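Side-chain contacts in protease Do-like 1, chloroplastic (Arabidopsis thaliana, PDB 3QO6), which is a chloroplast serine protease of the HtrA (Deg) type, required at high temperature, that degrades beta-casein and may remove damaged proteins: residues 77-82 with 91-96; 100-105 with 222-227. One frame throughout, in Å; residues are numbered along the deposited sequence.

Contact 1: residues 77-82 with 91-96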
loop_
_atom_site.group_PDB
_atom_site.type_symbol
_atom_site.label_atom_id
_atom_site.label_comp_id
_atom_site.label_asym_id
_atom_site.label_seq_id
_atom_site.Cartn_x
_atom_site.Cartn_y
_atom_site.Cartn_z
ATOM N N SER B 77 29.067 8.493 12.442
ATOM C CA SER B 77 29.870 9.652 12.795
ATOM C C SER B 77 30.715 9.246 14.014
ATOM O O SER B 77 31.854 9.684 14.174
ATOM C CB SER B 77 28.984 10.878 13.078
ATOM O OG SER B 77 28.014 10.625 14.059
ATOM N N ASP B 78 30.167 8.370 14.848
ATOM C CA ASP B 78 30.874 7.869 16.022
ATOM C C ASP B 78 30.274 6.513 16.365
ATOM O O ASP B 78 29.101 6.259 16.085
ATOM C CB ASP B 78 30.711 8.812 17.224
ATOM C CG ASP B 78 31.502 8.350 18.459
ATOM O OD1 ASP B 78 31.264 8.910 19.553
ATOM O OD2 ASP B 78 32.361 7.440 18.342
ATOM N N LEU B 79 31.086 5.635 16.950
ATOM C CA LEU B 79 30.623 4.322 17.336
ATOM C C LEU B 79 31.220 3.983 18.659
ATOM O O LEU B 79 32.357 4.343 18.946
ATOM C CB LEU B 79 30.962 3.270 16.271
ATOM C CG LEU B 79 32.276 3.338 15.510
ATOM C CD1 LEU B 79 33.355 2.619 16.310
ATOM C CD2 LEU B 79 32.117 2.709 14.129
ATOM N N ARG B 80 30.416 3.310 19.475
ATOM C CA ARG B 80 30.807 2.916 20.822
ATOM C C ARG B 80 30.511 1.442 21.051
ATOM O O ARG B 80 29.448 0.949 20.662
ATOM C CB ARG B 80 30.004 3.735 21.838
ATOM C CG ARG B 80 29.769 5.193 21.432
ATOM C CD ARG B 80 28.997 6.000 22.500
ATOM N NE ARG B 80 29.583 5.921 23.849
ATOM C CZ ARG B 80 30.890 5.974 24.117
ATOM N NH1 ARG B 80 31.769 6.097 23.125
ATOM N NH2 ARG B 80 31.322 5.913 25.378
ATOM N N VAL B 81 31.440 0.738 21.676
ATOM C CA VAL B 81 31.207 -0.664 21.976
ATOM C C VAL B 81 30.915 -0.820 23.472
ATOM O O VAL B 81 31.615 -0.251 24.297
ATOM C CB VAL B 81 32.431 -1.574 21.620
ATOM C CG1 VAL B 81 32.787 -1.447 20.160
ATOM C CG2 VAL B 81 33.603 -1.218 22.469
ATOM N N THR B 82 29.867 -1.562 23.826
ATOM C CA THR B 82 29.561 -1.802 25.232
ATOM C C THR B 82 30.005 -3.218 25.532
ATOM O O THR B 82 29.698 -4.144 24.784
ATOM C CB THR B 82 28.069 -1.737 25.553
ATOM O OG1 THR B 82 27.537 -0.464 25.184
ATOM C CG2 THR B 82 27.868 -1.936 27.040
ATOM N N ALA B 91 35.186 3.718 20.128
ATOM C CA ALA B 91 35.950 2.823 19.272
ATOM C C ALA B 91 36.501 3.419 18.012
ATOM O O ALA B 91 35.810 4.149 17.295
ATOM C CB ALA B 91 35.104 1.603 18.921
ATOM N N LYS B 92 37.751 3.073 17.728
ATOM C CA LYS B 92 38.411 3.558 16.528
ATOM C C LYS B 92 38.337 2.470 15.457
ATOM O O LYS B 92 38.533 1.286 15.740
ATOM C CB LYS B 92 39.874 3.894 16.839
ATOM C CG LYS B 92 40.696 4.396 15.643
ATOM C CD LYS B 92 42.084 3.725 15.581
ATOM C CE LYS B 92 42.783 3.997 14.245
ATOM N NZ LYS B 92 43.843 2.975 13.971
ATOM N N VAL B 93 38.050 2.878 14.230
ATOM C CA VAL B 93 37.965 1.938 13.131
ATOM C C VAL B 93 39.341 1.512 12.621
ATOM O O VAL B 93 39.956 2.210 11.825
ATOM C CB VAL B 93 37.182 2.555 11.968
ATOM C CG1 VAL B 93 37.109 1.595 10.814
ATOM C CG2 VAL B 93 35.798 2.913 12.428
ATOM N N VAL B 94 39.837 0.369 13.070
ATOM C CA VAL B 94 41.139 -0.110 12.600
ATOM C C VAL B 94 41.188 -0.315 11.079
ATOM O O VAL B 94 42.197 -0.023 10.443
ATOM C CB VAL B 94 41.508 -1.459 13.260
ATOM C CG1 VAL B 94 42.772 -2.024 12.632
ATOM C CG2 VAL B 94 41.648 -1.289 14.775
ATOM N N GLY B 95 40.104 -0.828 10.499
ATOM C CA GLY B 95 40.077 -1.093 9.064
ATOM C C GLY B 95 38.950 -2.033 8.646
ATOM O O GLY B 95 38.205 -2.536 9.486
ATOM N N PHE B 96 38.825 -2.306 7.354
ATOM C CA PHE B 96 37.736 -3.153 6.917
ATOM C C PHE B 96 37.759 -3.667 5.469
ATOM O O PHE B 96 38.320 -3.046 4.568
ATOM C CB PHE B 96 36.436 -2.404 7.172
ATOM C CG PHE B 96 36.287 -1.151 6.355
ATOM C CD1 PHE B 96 35.925 -1.217 5.005
ATOM C CD2 PHE B 96 36.533 0.106 6.924
ATOM C CE1 PHE B 96 35.812 -0.036 4.223
ATOM C CE2 PHE B 96 36.423 1.288 6.153
ATOM C CZ PHE B 96 36.065 1.215 4.808
#
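L79 reaches across a splayed beta hairpin to A91 and V93, and V81 meets A91 from the same strand. The hairpin belongs to the first barrel of the chymotrypsin-like protease fold, and its short segments diverge at 108°, so few rungs join them. At this end the tie is the backbone bond from A91 N to L79 O (3.1 Å). The L79 side chain has CG lodged between its backbone N and carbonyl carbon (chi1 37°), which swings both methyls toward the partner strand. L79 CD1 lies 3.1 Å from A91 O and 3.3 Å from A91 CB; both separations are unusually short, so the exact placing of CD1 is doubtful, though the leucine's general position beside A91 is clear. The other branch, CD2, meets V93 CG2 at 4.1 Å, the two side chains crossing at about a right angle. Two residues on, V81 CG1 touches the A91 methyl at 4.0 Å, and both V81 and A91 also pack on I107 of strand 102-107, the sheet neighbour of strand 88-97. With both branches of L79 gone, as in an alanine here, a gap is likely to open beside A91 and V93, though the backbone bond could remain. Chemically, one backbone bond and methyl packing join these two segments, while a V81-F89 backbone bond and the R80-D90 salt bridge continue the hairpin beyond them.

Contact 2: residues 100-105 with 222-227; sequences KDVAVL and DQLVRF
Apolar strand-on-helix packing joins the first barrel of the chymotrypsin-like fold to the C-terminal helix of the protease domain. Strand 102-105 and helix segment 222-227 run at 44° to each other, with axes 8.9 Å apart at their closest, and no hydrogen bond crosses between them. V102 and V104 point their side chains toward the helix, whereas A103, between them, turns the other way and packs on Y70 and F96. V104 and L224 form the centre of the contact, their CA atoms 7.0 Å apart, and their side chains slide past each other in opposite directions. CG1 of V104 stands anti to the backbone N (chi1 -176°), which puts CG2 beside that N and against the leucine. There CG2 meets L224 CD1 at 3.5 Å and L224 CB at 3.9 Å, so one methyl touches both the root and a branch end of the leucine. The V102 contact is looser, its CG1 lying 4.5 Å from L224 CD1, and V102 also packs on I220 one turn earlier in the helix. Just before the strand, D101, the predicted charge-relay aspartate, hydrogen-bonds through OD2 to ND1 of H71; D101 and V102 together face D97 in a G1 beta bulge. At the edge of the packing, the second methyl of V104 makes the last touch: its CG1 lies 4.4 Å from V225 CG2.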
loop_
_atom_site.group_PDB
_atom_site.type_symbol
_atom_site.label_atom_id
_atom_site.label_comp_id
_atom_site.label_asym_id
_atom_site.label_seq_id
_atom_site.Cartn_x
_atom_site.Cartn_y
_atom_site.Cartn_z
ATOM N N LYS B 100 34.047 -9.065 1.968
ATOM C CA LYS B 100 33.677 -10.134 2.871
ATOM C C LYS B 100 32.957 -9.584 4.096
ATOM O O LYS B 100 32.837 -10.264 5.111
ATOM C CB LYS B 100 34.928 -10.902 3.290
ATOM C CG LYS B 100 35.813 -11.317 2.124
ATOM C CD LYS B 100 35.088 -12.325 1.259
ATOM C CE LYS B 100 35.927 -12.806 0.089
ATOM N NZ LYS B 100 35.103 -13.703 -0.800
ATOM N N ASP B 101 32.481 -8.346 3.988
ATOM C CA ASP B 101 31.757 -7.659 5.066
ATOM C C ASP B 101 32.313 -7.833 6.483
ATOM O O ASP B 101 31.562 -7.969 7.449
ATOM C CB ASP B 101 30.279 -8.056 5.037
ATOM C CG ASP B 101 29.395 -7.095 5.800
ATOM O OD1 ASP B 101 29.702 -5.888 5.886
ATOM O OD2 ASP B 101 28.360 -7.544 6.306
ATOM N N VAL B 102 33.638 -7.795 6.588
ATOM C CA VAL B 102 34.363 -7.919 7.856
ATOM C C VAL B 102 34.985 -6.574 8.260
ATOM O O VAL B 102 35.543 -5.866 7.422
ATOM C CB VAL B 102 35.499 -8.899 7.712
ATOM C CG1 VAL B 102 36.373 -8.861 8.950
ATOM C CG2 VAL B 102 34.939 -10.268 7.486
ATOM N N ALA B 103 34.917 -6.226 9.536
ATOM C CA ALA B 103 35.494 -4.969 9.978
ATOM C C ALA B 103 36.191 -5.115 11.316
ATOM O O ALA B 103 35.781 -5.925 12.148
ATOM C CB ALA B 103 34.427 -3.920 10.074
ATOM N N VAL B 104 37.263 -4.356 11.529
ATOM C CA VAL B 104 37.937 -4.437 12.823
ATOM C C VAL B 104 37.943 -3.110 13.559
ATOM O O VAL B 104 38.175 -2.064 12.976
ATOM C CB VAL B 104 39.378 -4.916 12.715
ATOM C CG1 VAL B 104 39.933 -5.061 14.114
ATOM C CG2 VAL B 104 39.447 -6.241 11.981
ATOM N N LEU B 105 37.683 -3.172 14.852
ATOM C CA LEU B 105 37.642 -1.988 15.682
ATOM C C LEU B 105 38.677 -2.126 16.774
ATOM O O LEU B 105 39.197 -3.227 17.023
ATOM C CB LEU B 105 36.268 -1.859 16.323
ATOM C CG LEU B 105 35.194 -0.923 15.768
ATOM C CD1 LEU B 105 35.224 -0.798 14.260
ATOM C CD2 LEU B 105 33.856 -1.451 16.247
ATOM N N ASP B 222 43.927 -10.333 10.405
ATOM C CA ASP B 222 45.377 -10.154 10.489
ATOM C C ASP B 222 45.773 -8.981 9.613
ATOM O O ASP B 222 46.328 -7.984 10.097
ATOM C CB ASP B 222 46.150 -11.384 10.005
ATOM C CG ASP B 222 45.954 -12.576 10.895
ATOM O OD1 ASP B 222 46.088 -12.422 12.126
ATOM O OD2 ASP B 222 45.670 -13.675 10.370
ATOM N N GLN B 223 45.474 -9.098 8.326
ATOM C CA GLN B 223 45.812 -8.052 7.386
ATOM C C GLN B 223 45.282 -6.699 7.787
ATOM O O GLN B 223 45.912 -5.677 7.537
ATOM C CB GLN B 223 45.282 -8.389 6.015
ATOM C CG GLN B 223 45.859 -9.634 5.445
ATOM C CD GLN B 223 45.298 -9.879 4.082
ATOM O OE1 GLN B 223 45.494 -9.065 3.166
ATOM N NE2 GLN B 223 44.566 -10.987 3.926
ATOM N N LEU B 224 44.120 -6.683 8.409
ATOM C CA LEU B 224 43.552 -5.421 8.815
ATOM C C LEU B 224 44.295 -4.780 9.994
ATOM O O LEU B 224 44.396 -3.548 10.075
ATOM C CB LEU B 224 42.078 -5.604 9.148
ATOM C CG LEU B 224 41.133 -5.707 7.955
ATOM C CD1 LEU B 224 39.727 -5.947 8.472
ATOM C CD2 LEU B 224 41.188 -4.416 7.127
ATOM N N VAL B 225 44.811 -5.602 10.907
ATOM C CA VAL B 225 45.516 -5.071 12.071
ATOM C C VAL B 225 46.932 -4.638 11.692
ATOM O O VAL B 225 47.478 -3.708 12.270
ATOM C CB VAL B 225 45.566 -6.112 13.219
ATOM C CG1 VAL B 225 46.432 -5.606 14.325
ATOM C CG2 VAL B 225 44.156 -6.371 13.772
ATOM N N ARG B 226 47.510 -5.304 10.700
ATOM C CA ARG B 226 48.856 -4.993 10.243
ATOM C C ARG B 226 48.947 -3.783 9.344
ATOM O O ARG B 226 49.787 -2.907 9.545
ATOM C CB ARG B 226 49.428 -6.136 9.435
ATOM C CG ARG B 226 49.713 -7.382 10.181
ATOM C CD ARG B 226 50.473 -8.280 9.258
ATOM N NE ARG B 226 50.648 -9.593 9.839
ATOM C CZ ARG B 226 51.047 -10.652 9.154
ATOM N NH1 ARG B 226 51.315 -10.540 7.851
ATOM N NH2 ARG B 226 51.159 -11.824 9.773
ATOM N N PHE B 227 48.086 -3.754 8.339
ATOM C CA PHE B 227 48.106 -2.694 7.352
ATOM C C PHE B 227 46.836 -1.851 7.262
ATOM O O PHE B 227 46.786 -0.855 6.542
ATOM C CB PHE B 227 48.416 -3.349 6.016
ATOM C CG PHE B 227 49.514 -4.383 6.097
ATOM C CD1 PHE B 227 49.260 -5.716 5.791
ATOM C CD2 PHE B 227 50.823 -4.012 6.424
ATOM C CE1 PHE B 227 50.297 -6.669 5.797
ATOM C CE2 PHE B 227 51.855 -4.951 6.432
ATOM C CZ PHE B 227 51.589 -6.280 6.116
#

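How the contacts relate
Contact 1 lies farther out, about 17 Å from the centre of the chain, and is partly buried; contact 2 is buried, about 11 Å from it. Strands 88-97 and 102-107 are neighbours in one barrel sheet and link the two, whose centres are about 12 Å apart. A probable hydrogen bond runs from V104 N to G95 O (2.9 Å), where V94 and G95 form a classic beta bulge opposite V104, and L224 CD2 packs against the F96 backbone. Contact 1 couples strand to strand and mixes a backbone bond with methyl packing; contact 2 couples barrel to helix through apolar side chains alone, next to D101, the predicted charge-relay aspartate.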